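Local coordinates for putative uncharacterized protein (Pyrococcus furiosus, PDB 3V68) that is of unknown function but belongs to the DUF2666 family and probably binds double-stranded DNA, at residues K51-L57 with I82-E88; L70-I74 with M229-L235; G46-K51 with P159-A164; A168-E172 with D238-K242. All coordinates share one frame; numbering follows the deposited sequence.

Contact 1: K51-L57 with I82-E88; sequences KIDVNGL and IGRLVME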
loop_
_atom_site.group_PDB
_atom_site.type_symbol
_atom_site.label_atom_id
_atom_site.label_comp_id
_atom_site.label_asym_id
_atom_site.label_seq_id
_atom_site.Cartn_x
_atom_site.Cartn_y
_atom_site.Cartn_z
ATOM N N LYS A 51 -11.821 6.383 12.500
ATOM C CA LYS A 51 -12.581 7.009 11.413
ATOM C C LYS A 51 -13.271 6.023 10.468
ATOM O O LYS A 51 -14.192 6.399 9.740
ATOM C CB LYS A 51 -11.672 7.938 10.592
ATOM C CG LYS A 51 -11.023 9.093 11.368
ATOM C CD LYS A 51 -12.044 9.944 12.112
ATOM C CE LYS A 51 -13.077 10.552 11.175
ATOM N NZ LYS A 51 -13.935 11.533 11.892
ATOM N N ILE A 52 -12.822 4.770 10.476
ATOM C CA ILE A 52 -13.355 3.746 9.578
ATOM C C ILE A 52 -13.641 2.476 10.378
ATOM O O ILE A 52 -12.802 2.027 11.164
ATOM C CB ILE A 52 -12.369 3.433 8.401
ATOM C CG1 ILE A 52 -12.127 4.679 7.537
ATOM C CG2 ILE A 52 -12.882 2.270 7.528
ATOM C CD1 ILE A 52 -10.873 4.607 6.658
ATOM N N ASP A 53 -14.830 1.914 10.189
ATOM C CA ASP A 53 -15.180 0.635 10.797
ATOM C C ASP A 53 -14.492 -0.458 9.988
ATOM O O ASP A 53 -15.059 -0.983 9.028
ATOM C CB ASP A 53 -16.704 0.450 10.790
ATOM C CG ASP A 53 -17.155 -0.867 11.426
ATOM O OD1 ASP A 53 -16.310 -1.727 11.769
ATOM O OD2 ASP A 53 -18.382 -1.048 11.573
ATOM N N VAL A 54 -13.260 -0.788 10.376
ATOM C CA VAL A 54 -12.429 -1.712 9.597
ATOM C C VAL A 54 -12.949 -3.152 9.612
ATOM O O VAL A 54 -12.903 -3.837 8.591
ATOM C CB VAL A 54 -10.943 -1.647 10.020
ATOM C CG1 VAL A 54 -10.105 -2.666 9.245
ATOM C CG2 VAL A 54 -10.406 -0.241 9.777
ATOM N N ASN A 55 -13.464 -3.597 10.757
ATOM C CA ASN A 55 -14.082 -4.920 10.826
ATOM C C ASN A 55 -15.210 -5.064 9.806
ATOM O O ASN A 55 -15.275 -6.054 9.079
ATOM C CB ASN A 55 -14.578 -5.222 12.242
ATOM C CG ASN A 55 -13.440 -5.451 13.225
ATOM O OD1 ASN A 55 -13.337 -4.763 14.241
ATOM N ND2 ASN A 55 -12.576 -6.417 12.924
ATOM N N GLY A 56 -16.075 -4.053 9.742
ATOM C CA GLY A 56 -17.143 -4.008 8.753
ATOM C C GLY A 56 -16.613 -3.959 7.332
ATOM O O GLY A 56 -17.129 -4.639 6.444
ATOM N N LEU A 57 -15.571 -3.156 7.124
ATOM C CA LEU A 57 -14.974 -2.985 5.800
ATOM C C LEU A 57 -14.454 -4.299 5.228
ATOM O O LEU A 57 -14.767 -4.656 4.092
ATOM C CB LEU A 57 -13.852 -1.941 5.843
ATOM C CG LEU A 57 -13.100 -1.649 4.539
ATOM C CD1 LEU A 57 -14.000 -0.987 3.497
ATOM C CD2 LEU A 57 -11.887 -0.785 4.837
ATOM N N ILE A 82 -19.049 1.182 1.487
ATOM C CA ILE A 82 -17.855 1.755 2.101
ATOM C C ILE A 82 -18.182 3.061 2.829
ATOM O O ILE A 82 -17.731 3.276 3.954
ATOM C CB ILE A 82 -16.723 1.967 1.058
ATOM C CG1 ILE A 82 -16.263 0.617 0.498
ATOM C CG2 ILE A 82 -15.542 2.721 1.674
ATOM C CD1 ILE A 82 -15.360 0.714 -0.728
ATOM N N GLY A 83 -18.971 3.921 2.183
ATOM C CA GLY A 83 -19.381 5.198 2.763
ATOM C C GLY A 83 -20.056 5.029 4.110
ATOM O O GLY A 83 -19.822 5.805 5.036
ATOM N N ARG A 84 -20.874 3.989 4.218
ATOM C CA ARG A 84 -21.588 3.691 5.463
ATOM C C ARG A 84 -20.676 3.274 6.611
ATOM O O ARG A 84 -21.078 3.292 7.777
ATOM C CB ARG A 84 -22.673 2.646 5.214
ATOM C CG ARG A 84 -23.860 3.256 4.533
ATOM C CD ARG A 84 -24.891 2.257 4.103
ATOM N NE ARG A 84 -26.089 2.979 3.691
ATOM C CZ ARG A 84 -27.058 2.480 2.935
ATOM N NH1 ARG A 84 -26.992 1.237 2.483
ATOM N NH2 ARG A 84 -28.101 3.240 2.631
ATOM N N LEU A 85 -19.444 2.904 6.280
ATOM C CA LEU A 85 -18.483 2.460 7.275
ATOM C C LEU A 85 -17.511 3.570 7.684
ATOM O O LEU A 85 -16.624 3.349 8.509
ATOM C CB LEU A 85 -17.726 1.233 6.755
ATOM C CG LEU A 85 -18.585 -0.011 6.492
ATOM C CD1 LEU A 85 -17.886 -0.946 5.530
ATOM C CD2 LEU A 85 -18.941 -0.739 7.790
ATOM N N VAL A 86 -17.695 4.759 7.113
ATOM C CA VAL A 86 -16.839 5.909 7.406
ATOM C C VAL A 86 -17.533 6.850 8.389
ATOM O O VAL A 86 -18.610 7.385 8.101
ATOM C CB VAL A 86 -16.431 6.667 6.116
ATOM C CG1 VAL A 86 -15.703 7.962 6.450
ATOM C CG2 VAL A 86 -15.553 5.781 5.233
ATOM N N MET A 87 -16.904 7.044 9.546
ATOM C CA MET A 87 -17.454 7.889 10.601
ATOM C C MET A 87 -17.048 9.345 10.397
ATOM O O MET A 87 -16.191 9.875 11.105
ATOM C CB MET A 87 -17.012 7.389 11.981
ATOM C CG MET A 87 -17.593 6.035 12.381
ATOM S SD MET A 87 -16.642 4.616 11.787
ATOM C CE MET A 87 -15.346 4.513 13.012
ATOM N N GLU A 88 -17.679 9.986 9.418
ATOM C CA GLU A 88 -17.408 11.379 9.099
ATOM C C GLU A 88 -18.644 12.008 8.478
ATOM O O GLU A 88 -19.291 11.398 7.621
ATOM C CB GLU A 88 -16.204 11.489 8.148
ATOM C CG GLU A 88 -15.807 12.925 7.776
ATOM C CD GLU A 88 -15.543 13.802 8.991
ATOM O OE1 GLU A 88 -14.686 13.444 9.824
ATOM O OE2 GLU A 88 -16.199 14.858 9.112
#
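The E88 carboxylate receives the ammonium of K51 at its anti side: K51 NZ stands 2.9 Å from E88 OE1, about 30° out of the carboxylate plane, in a salt bridge. The other flat group, the D53 carboxylate, has L85 CD2 packed near OD2, while G56 N donates to D53 OD1 (3.1 Å) from well above the plane, 64° out of it. Between these two acids the two segments form a single antiparallel beta bridge, with I52 and V86 as a non-hydrogen-bonded pair. Two backbone bonds flank it: M87 N to K51 O, 2.8 Å, and D53 N to L85 O, also 2.8 Å and almost straight at 175°. D53 both donates the second of these bonds and serves as N-cap of helix 54-58. K51 begins pointing away from segment 82-88, but its bends at chi2 and chi3 curl it back, and NZ also donates to M87 O at 2.9 Å. Y247 OH is a third partner, joining this nitrogen to helix 241-248. G56 has no side chain, which leaves room for L85 CD2, 3.9 Å from G56 CA; the other branch, L85 CD1, lies on L57. Beneath, V86 packs on L97 and V98 of helix 91-110. M87, bent twice along its chain, folds over the bridge and brings SD to 3.6 Å from D53 N.

Contact 2: L70-I74 with M229-L235; sequences LKALI and MLSKLGL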
loop_
_atom_site.group_PDB
_atom_site.type_symbol
_atom_site.label_atom_id
_atom_site.label_comp_id
_atom_site.label_asym_id
_atom_site.label_seq_id
_atom_site.Cartn_x
_atom_site.Cartn_y
_atom_site.Cartn_z
ATOM N N LEU A 70 -13.403 -7.062 -9.759
ATOM C CA LEU A 70 -13.058 -5.718 -10.222
ATOM C C LEU A 70 -14.302 -4.877 -10.509
ATOM O O LEU A 70 -14.384 -3.722 -10.099
ATOM C CB LEU A 70 -12.132 -5.775 -11.443
ATOM C CG LEU A 70 -10.737 -6.361 -11.208
ATOM C CD1 LEU A 70 -9.973 -6.462 -12.515
ATOM C CD2 LEU A 70 -9.947 -5.541 -10.199
ATOM N N LYS A 71 -15.275 -5.468 -11.201
ATOM C CA LYS A 71 -16.548 -4.795 -11.448
ATOM C C LYS A 71 -17.247 -4.427 -10.130
ATOM O O LYS A 71 -17.804 -3.336 -10.002
ATOM C CB LYS A 71 -17.453 -5.659 -12.334
ATOM C CG LYS A 71 -18.779 -5.002 -12.735
ATOM C CD LYS A 71 -18.621 -4.051 -13.919
ATOM C CE LYS A 71 -19.954 -3.450 -14.358
ATOM N NZ LYS A 71 -20.937 -4.476 -14.818
ATOM N N ALA A 72 -17.195 -5.323 -9.149
ATOM C CA ALA A 72 -17.797 -5.054 -7.847
ATOM C C ALA A 72 -17.090 -3.901 -7.136
ATOM O O ALA A 72 -17.737 -3.027 -6.577
ATOM C CB ALA A 72 -17.790 -6.299 -6.981
ATOM N N LEU A 73 -15.760 -3.890 -7.184
ATOM C CA LEU A 73 -14.984 -2.870 -6.478
ATOM C C LEU A 73 -15.213 -1.441 -6.982
ATOM O O LEU A 73 -15.072 -0.480 -6.215
ATOM C CB LEU A 73 -13.492 -3.216 -6.499
ATOM C CG LEU A 73 -13.036 -4.339 -5.557
ATOM C CD1 LEU A 73 -11.652 -4.841 -5.959
ATOM C CD2 LEU A 73 -13.040 -3.909 -4.090
ATOM N N ILE A 74 -15.570 -1.305 -8.258
ATOM C CA ILE A 74 -15.830 0.009 -8.853
ATOM C C ILE A 74 -17.320 0.382 -8.842
ATOM O O ILE A 74 -17.691 1.469 -9.290
ATOM C CB ILE A 74 -15.266 0.123 -10.304
ATOM C CG1 ILE A 74 -15.978 -0.847 -11.256
ATOM C CG2 ILE A 74 -13.756 -0.107 -10.323
ATOM C CD1 ILE A 74 -15.720 -0.566 -12.732
ATOM N N MET A 229 -2.694 -1.411 -14.377
ATOM C CA MET A 229 -3.966 -1.968 -14.846
ATOM C C MET A 229 -5.117 -1.514 -13.948
ATOM O O MET A 229 -6.150 -1.040 -14.431
ATOM C CB MET A 229 -3.897 -3.497 -14.911
ATOM C CG MET A 229 -5.179 -4.171 -15.400
ATOM S SD MET A 229 -6.382 -4.500 -14.096
ATOM C CE MET A 229 -5.653 -5.924 -13.298
ATOM N N LEU A 230 -4.917 -1.636 -12.641
ATOM C CA LEU A 230 -5.913 -1.202 -11.657
ATOM C C LEU A 230 -6.203 0.300 -11.706
ATOM O O LEU A 230 -7.347 0.713 -11.522
ATOM C CB LEU A 230 -5.502 -1.629 -10.247
ATOM C CG LEU A 230 -5.497 -3.138 -9.996
ATOM C CD1 LEU A 230 -4.845 -3.433 -8.666
ATOM C CD2 LEU A 230 -6.890 -3.761 -10.086
ATOM N N SER A 231 -5.181 1.107 -11.988
ATOM C CA SER A 231 -5.358 2.562 -12.060
ATOM C C SER A 231 -6.351 2.972 -13.151
ATOM O O SER A 231 -7.033 3.997 -13.023
ATOM C CB SER A 231 -4.013 3.268 -12.261
ATOM O OG SER A 231 -3.636 3.280 -13.623
ATOM N N LYS A 232 -6.443 2.168 -14.209
ATOM C CA LYS A 232 -7.351 2.463 -15.320
ATOM C C LYS A 232 -8.815 2.287 -14.918
ATOM O O LYS A 232 -9.713 2.804 -15.581
ATOM C CB LYS A 232 -7.024 1.607 -16.552
ATOM C CG LYS A 232 -5.618 1.793 -17.112
ATOM C CD LYS A 232 -5.297 3.256 -17.424
ATOM C CE LYS A 232 -3.947 3.392 -18.109
ATOM N NZ LYS A 232 -3.452 4.805 -18.081
ATOM N N LEU A 233 -9.036 1.538 -13.840
ATOM C CA LEU A 233 -10.364 1.358 -13.256
ATOM C C LEU A 233 -10.609 2.315 -12.089
ATOM O O LEU A 233 -11.684 2.298 -11.478
ATOM C CB LEU A 233 -10.535 -0.087 -12.772
ATOM C CG LEU A 233 -10.863 -1.194 -13.780
ATOM C CD1 LEU A 233 -9.671 -1.525 -14.667
ATOM C CD2 LEU A 233 -11.325 -2.434 -13.034
ATOM N N GLY A 234 -9.614 3.140 -11.775
ATOM C CA GLY A 234 -9.681 4.057 -10.638
ATOM C C GLY A 234 -9.459 3.347 -9.316
ATOM O O GLY A 234 -9.876 3.834 -8.259
ATOM N N LEU A 235 -8.810 2.188 -9.375
ATOM C CA LEU A 235 -8.544 1.402 -8.177
ATOM C C LEU A 235 -7.106 1.559 -7.713
ATOM O O LEU A 235 -6.192 1.707 -8.527
ATOM C CB LEU A 235 -8.852 -0.077 -8.429
ATOM C CG LEU A 235 -10.317 -0.456 -8.681
ATOM C CD1 LEU A 235 -10.429 -1.908 -9.112
ATOM C CD2 LEU A 235 -11.206 -0.188 -7.464
#
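L70 overlaps three leucines of 229-235. Its CD2 touches L230 CD2 at 3.5 Å, the two side chains crossing at about a right angle, and also lies 3.8 Å from L235 CD1, while its CB rests 3.8 Å from L233 CD2. The CG of L70 stands opposite the carbonyl carbon about the first torsion (-66°), which extends the branched end across to L230 and L235. The side chains that meet at these two helix ends are all apolar. At I74, CG1 sits between the backbone N and the carbonyl carbon, and CG2 is the branch that faces the other segment: it packs 3.8 Å from L235 CG and 3.4 Å from L233 O. L73 adds its CB, 3.9 Å from L235 CD2, so L235 is met by three residues of 70-74. What brings L233 and L235 to the same surface is a Schellman motif at the end of helix 219-231. G234 takes a positive phi of 77°, and two bonds run back into the last turn, L235 N to L230 O and G234 N to S231 O, both 3.0 Å; L233 N is a further donor to L230 O, from the opposite face of its plane. Around this core, V209 of helix 202-213 touches L70, and L110 of helix 91-110 packs on L70, L73 and L230, placing the contact between helices from both DUF2666 sequence ranges.

Contact 3: G46-K51 with P159-A164; sequences GYLGEK and PLLDIA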
loop_
_atom_site.group_PDB
_atom_site.type_symbol
_atom_site.label_atom_id
_atom_site.label_comp_id
_atom_site.label_asym_id
_atom_site.label_seq_id
_atom_site.Cartn_x
_atom_site.Cartn_y
_atom_site.Cartn_z
ATOM N N GLY A 46 -5.368 -1.545 10.983
ATOM C CA GLY A 46 -5.460 -1.526 12.446
ATOM C C GLY A 46 -5.326 -0.149 13.077
ATOM O O GLY A 46 -5.561 0.014 14.280
ATOM N N TYR A 47 -4.949 0.839 12.269
ATOM C CA TYR A 47 -4.768 2.211 12.735
ATOM C C TYR A 47 -5.816 3.168 12.166
ATOM O O TYR A 47 -5.709 4.386 12.334
ATOM C CB TYR A 47 -3.353 2.706 12.406
ATOM C CG TYR A 47 -2.288 2.041 13.244
ATOM C CD1 TYR A 47 -2.052 2.453 14.554
ATOM C CD2 TYR A 47 -1.527 0.997 12.730
ATOM C CE1 TYR A 47 -1.085 1.835 15.335
ATOM C CE2 TYR A 47 -0.557 0.374 13.497
ATOM C CZ TYR A 47 -0.341 0.797 14.796
ATOM O OH TYR A 47 0.623 0.177 15.552
ATOM N N LEU A 48 -6.827 2.614 11.498
ATOM C CA LEU A 48 -7.870 3.430 10.863
ATOM C C LEU A 48 -9.182 3.463 11.648
ATOM O O LEU A 48 -10.125 4.148 11.250
ATOM C CB LEU A 48 -8.128 2.946 9.431
ATOM C CG LEU A 48 -6.991 3.080 8.408
ATOM C CD1 LEU A 48 -7.385 2.389 7.109
ATOM C CD2 LEU A 48 -6.625 4.533 8.149
ATOM N N GLY A 49 -9.219 2.740 12.766
ATOM C CA GLY A 49 -10.448 2.503 13.530
ATOM C C GLY A 49 -11.173 3.699 14.129
ATOM O O GLY A 49 -12.363 3.604 14.447
ATOM N N GLU A 50 -10.466 4.818 14.293
ATOM C CA GLU A 50 -11.073 6.055 14.799
ATOM C C GLU A 50 -12.063 6.641 13.787
ATOM O O GLU A 50 -13.033 7.300 14.173
ATOM C CB GLU A 50 -9.997 7.102 15.141
ATOM C CG GLU A 50 -9.014 6.691 16.249
ATOM C CD GLU A 50 -7.663 7.417 16.186
ATOM O OE1 GLU A 50 -7.265 7.904 15.101
ATOM O OE2 GLU A 50 -6.981 7.485 17.233
ATOM N N LYS A 51 -11.821 6.383 12.500
ATOM C CA LYS A 51 -12.581 7.009 11.413
ATOM C C LYS A 51 -13.271 6.023 10.468
ATOM O O LYS A 51 -14.192 6.399 9.740
ATOM C CB LYS A 51 -11.672 7.938 10.592
ATOM C CG LYS A 51 -11.023 9.093 11.368
ATOM C CD LYS A 51 -12.044 9.944 12.112
ATOM C CE LYS A 51 -13.077 10.552 11.175
ATOM N NZ LYS A 51 -13.935 11.533 11.892
ATOM N N PRO A 159 -2.525 10.124 17.862
ATOM C CA PRO A 159 -3.680 9.682 17.080
ATOM C C PRO A 159 -3.319 8.464 16.238
ATOM O O PRO A 159 -2.277 8.463 15.569
ATOM C CB PRO A 159 -3.977 10.881 16.172
ATOM C CG PRO A 159 -3.307 12.045 16.823
ATOM C CD PRO A 159 -2.099 11.487 17.497
ATOM N N LEU A 160 -4.156 7.432 16.294
ATOM C CA LEU A 160 -3.935 6.219 15.510
ATOM C C LEU A 160 -3.870 6.521 14.022
ATOM O O LEU A 160 -3.059 5.943 13.301
ATOM C CB LEU A 160 -5.016 5.172 15.799
ATOM C CG LEU A 160 -4.655 3.984 16.705
ATOM C CD1 LEU A 160 -3.711 4.354 17.849
ATOM C CD2 LEU A 160 -5.909 3.299 17.230
ATOM N N LEU A 161 -4.714 7.449 13.576
ATOM C CA LEU A 161 -4.751 7.848 12.174
ATOM C C LEU A 161 -3.427 8.454 11.709
ATOM O O LEU A 161 -3.099 8.388 10.525
ATOM C CB LEU A 161 -5.907 8.821 11.911
ATOM C CG LEU A 161 -6.430 8.833 10.473
ATOM C CD1 LEU A 161 -7.296 7.620 10.205
ATOM C CD2 LEU A 161 -7.208 10.102 10.191
ATOM N N ASP A 162 -2.670 9.033 12.636
ATOM C CA ASP A 162 -1.374 9.600 12.287
ATOM C C ASP A 162 -0.329 8.515 12.064
ATOM O O ASP A 162 0.540 8.653 11.200
ATOM C CB ASP A 162 -0.886 10.597 13.330
ATOM C CG ASP A 162 0.245 11.453 12.806
ATOM O OD1 ASP A 162 0.205 11.796 11.603
ATOM O OD2 ASP A 162 1.171 11.763 13.582
ATOM N N ILE A 163 -0.429 7.442 12.841
ATOM C CA ILE A 163 0.396 6.259 12.626
ATOM C C ILE A 163 0.050 5.657 11.264
ATOM O O ILE A 163 0.943 5.315 10.487
ATOM C CB ILE A 163 0.236 5.226 13.765
ATOM C CG1 ILE A 163 0.581 5.871 15.114
ATOM C CG2 ILE A 163 1.116 4.006 13.511
ATOM C CD1 ILE A 163 0.180 5.046 16.316
ATOM N N ALA A 164 -1.247 5.571 10.968
ATOM C CA ALA A 164 -1.705 5.127 9.651
ATOM C C ALA A 164 -1.085 5.959 8.531
ATOM O O ALA A 164 -0.650 5.409 7.519
ATOM C CB ALA A 164 -3.221 5.177 9.563
#
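E50 spreads its two carboxylate oxygens over neighbouring backbone N-H groups where helix 160-181 begins. OE2 accepts from L160 N at 3.0 Å on its syn side, 30° out of plane; OE1 accepts from L161 N, likewise at 3.0 Å but from above the plane, 38° out of it. The glutamate is extended beyond CG and crosses L160 at about a right angle, with OE2 only 3.4 Å from L160 CB. Y47 lies against the next part of the helix. I163 CG2 sits over the centre of one ring face, 3.6 Å from the centroid, in a CH-pi contact 11° off the normal. L160 CG approaches Y47 CD1 obliquely at 3.7 Å, and the ring's hydroxyl is bound to H12 ND1 on strand 5-12. A164 CB fits between Y47 CB, 3.8 Å away, and L48 CD2, 3.7 Å away. L48 also touches L161 CD1, and behind it lie V100 and V104 of helix 91-110. P159 is the N-cap residue of this helix, so the E50 carboxylate meets N-H groups of its first turn, a typical place for an acidic side chain, where the positive end of the helix dipole would favour the negative charge.

Contact 4: A168-E172 with D238-K242; sequences ASINE and DVPSK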
loop_
_atom_site.group_PDB
_atom_site.type_symbol
_atom_site.label_atom_id
_atom_site.label_comp_id
_atom_site.label_asym_id
_atom_site.label_seq_id
_atom_site.Cartn_x
_atom_site.Cartn_y
_atom_site.Cartn_z
ATOM N N ALA A 168 1.464 4.649 5.676
ATOM C CA ALA A 168 1.118 4.847 4.269
ATOM C C ALA A 168 2.222 5.585 3.509
ATOM O O ALA A 168 2.529 5.240 2.361
ATOM C CB ALA A 168 -0.219 5.586 4.141
ATOM N N SER A 169 2.810 6.590 4.158
ATOM C CA SER A 169 3.919 7.356 3.589
ATOM C C SER A 169 5.153 6.483 3.371
ATOM O O SER A 169 5.820 6.590 2.343
ATOM C CB SER A 169 4.266 8.547 4.486
ATOM O OG SER A 169 5.181 9.414 3.834
ATOM N N ILE A 170 5.444 5.612 4.336
ATOM C CA ILE A 170 6.557 4.670 4.210
ATOM C C ILE A 170 6.301 3.706 3.053
ATOM O O ILE A 170 7.201 3.426 2.259
ATOM C CB ILE A 170 6.808 3.908 5.529
ATOM C CG1 ILE A 170 7.402 4.863 6.568
ATOM C CG2 ILE A 170 7.741 2.707 5.305
ATOM C CD1 ILE A 170 7.336 4.358 7.994
ATOM N N ASN A 171 5.064 3.228 2.937
ATOM C CA ASN A 171 4.703 2.358 1.830
ATOM C C ASN A 171 4.938 3.050 0.490
ATOM O O ASN A 171 5.460 2.443 -0.443
ATOM C CB ASN A 171 3.242 1.916 1.948
ATOM C CG ASN A 171 2.840 0.949 0.857
ATOM O OD1 ASN A 171 1.903 1.207 0.087
ATOM N ND2 ASN A 171 3.537 -0.172 0.782
ATOM N N GLU A 172 4.563 4.323 0.409
ATOM C CA GLU A 172 4.757 5.099 -0.813
ATOM C C GLU A 172 6.228 5.209 -1.187
ATOM O O GLU A 172 6.577 5.076 -2.352
ATOM C CB GLU A 172 4.104 6.475 -0.687
ATOM C CG GLU A 172 2.593 6.397 -0.814
ATOM C CD GLU A 172 1.880 7.611 -0.265
ATOM O OE1 GLU A 172 2.515 8.415 0.454
ATOM O OE2 GLU A 172 0.670 7.745 -0.558
ATOM N N ASP A 238 -2.351 0.826 -2.828
ATOM C CA ASP A 238 -1.496 1.538 -1.877
ATOM C C ASP A 238 -2.304 2.701 -1.300
ATOM O O ASP A 238 -2.803 3.541 -2.051
ATOM C CB ASP A 238 -0.204 2.030 -2.561
ATOM C CG ASP A 238 0.605 0.895 -3.193
ATOM O OD1 ASP A 238 0.802 -0.145 -2.523
ATOM O OD2 ASP A 238 1.052 1.040 -4.361
ATOM N N VAL A 239 -2.456 2.730 0.025
ATOM C CA VAL A 239 -3.211 3.791 0.715
ATOM C C VAL A 239 -2.584 5.168 0.446
ATOM O O VAL A 239 -1.391 5.354 0.675
ATOM C CB VAL A 239 -3.292 3.538 2.247
ATOM C CG1 VAL A 239 -3.861 4.755 2.977
ATOM C CG2 VAL A 239 -4.121 2.287 2.543
ATOM N N PRO A 240 -3.383 6.130 -0.064
ATOM C CA PRO A 240 -2.835 7.463 -0.317
ATOM C C PRO A 240 -2.629 8.249 0.981
ATOM O O PRO A 240 -3.601 8.675 1.623
ATOM C CB PRO A 240 -3.894 8.110 -1.219
ATOM C CG PRO A 240 -5.164 7.429 -0.859
ATOM C CD PRO A 240 -4.792 6.017 -0.492
ATOM N N SER A 241 -1.367 8.427 1.371
ATOM C CA SER A 241 -1.047 9.088 2.635
ATOM C C SER A 241 -1.563 10.525 2.653
ATOM O O SER A 241 -1.954 11.025 3.704
ATOM C CB SER A 241 0.461 9.072 2.909
ATOM O OG SER A 241 1.143 9.950 2.029
ATOM N N LYS A 242 -1.571 11.170 1.488
ATOM C CA LYS A 242 -2.016 12.562 1.391
ATOM C C LYS A 242 -3.464 12.740 1.859
ATOM O O LYS A 242 -3.804 13.775 2.425
ATOM C CB LYS A 242 -1.784 13.148 -0.010
ATOM C CG LYS A 242 -2.638 12.594 -1.148
ATOM C CD LYS A 242 -2.336 13.345 -2.438
ATOM C CE LYS A 242 -3.347 13.052 -3.533
ATOM N NZ LYS A 242 -3.127 13.931 -4.719
HETATM O O HOH W 1 0.735 3.728 0.718
HETATM O O HOH W 2 -1.179 0.441 1.438
HETATM O O HOH W 3 -0.182 10.297 -1.011
#
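The backbone of 238-242 runs extended through D238, V239 and P240, then turns into helix 241-248 beside helix 160-181, with the CA atoms of A168 and S241 5.0 Å apart. The E172 carboxylate, on a side chain extended beyond CG from within helix 160-181, receives the N-H and hydroxyl of S241 where helix 241-248 begins. S241 OG donates to E172 OE1 at 2.6 Å on the syn side, 19° out of the carboxylate plane, and S241 N donates to E172 OE2 at 2.9 Å, nearly straight at 169°. The serine OG stands between its backbone N and carbonyl carbon (chi1 71°), which turns it to the same carboxylate as its N-H. The helix end would probably favour the negative charge of E172. A168 CB packs 3.9 Å from V239 CG1, and V239 continues onto V100 and V104 of helix 91-110. One turn along, N171 OD1 comes to 3.1 Å from D238 OD1; both are acceptors, so this is a close approach without a bond, and the aspartate's charge is instead met by R107 and R227 in salt bridges. N171 ND2 is weakly bonded to S37 of helix 26-43. V239 N donates to water 2 at 3.0 Å. Water 3 extends the reach of E172 by one residue: it donates to OE2 at 2.7 Å and accepts from K242 N at 3.0 Å.

In the fold
Contacts 1 and 3 are neighbours, centres 12 Å apart, sharing K51; contact 1 is nested within the loop that contact 3 closes, and the M87 methyl packs against G49 O. Contact 4 lies 13 Å from contact 3, centre to centre, farther along the same helix, 160-181, and near the centre of the chain. Contact 2 is 25 Å from contact 3 and 18 Å from contact 4, centre to centre, and its segments alternate along the chain with those of the other three. Contacts 1 and 4 each stay within one DUF2666 sequence range, whereas 2 and 3 join the two ranges at well-separated places. Helix 91-110 touches all four, packing against parts of both ranges.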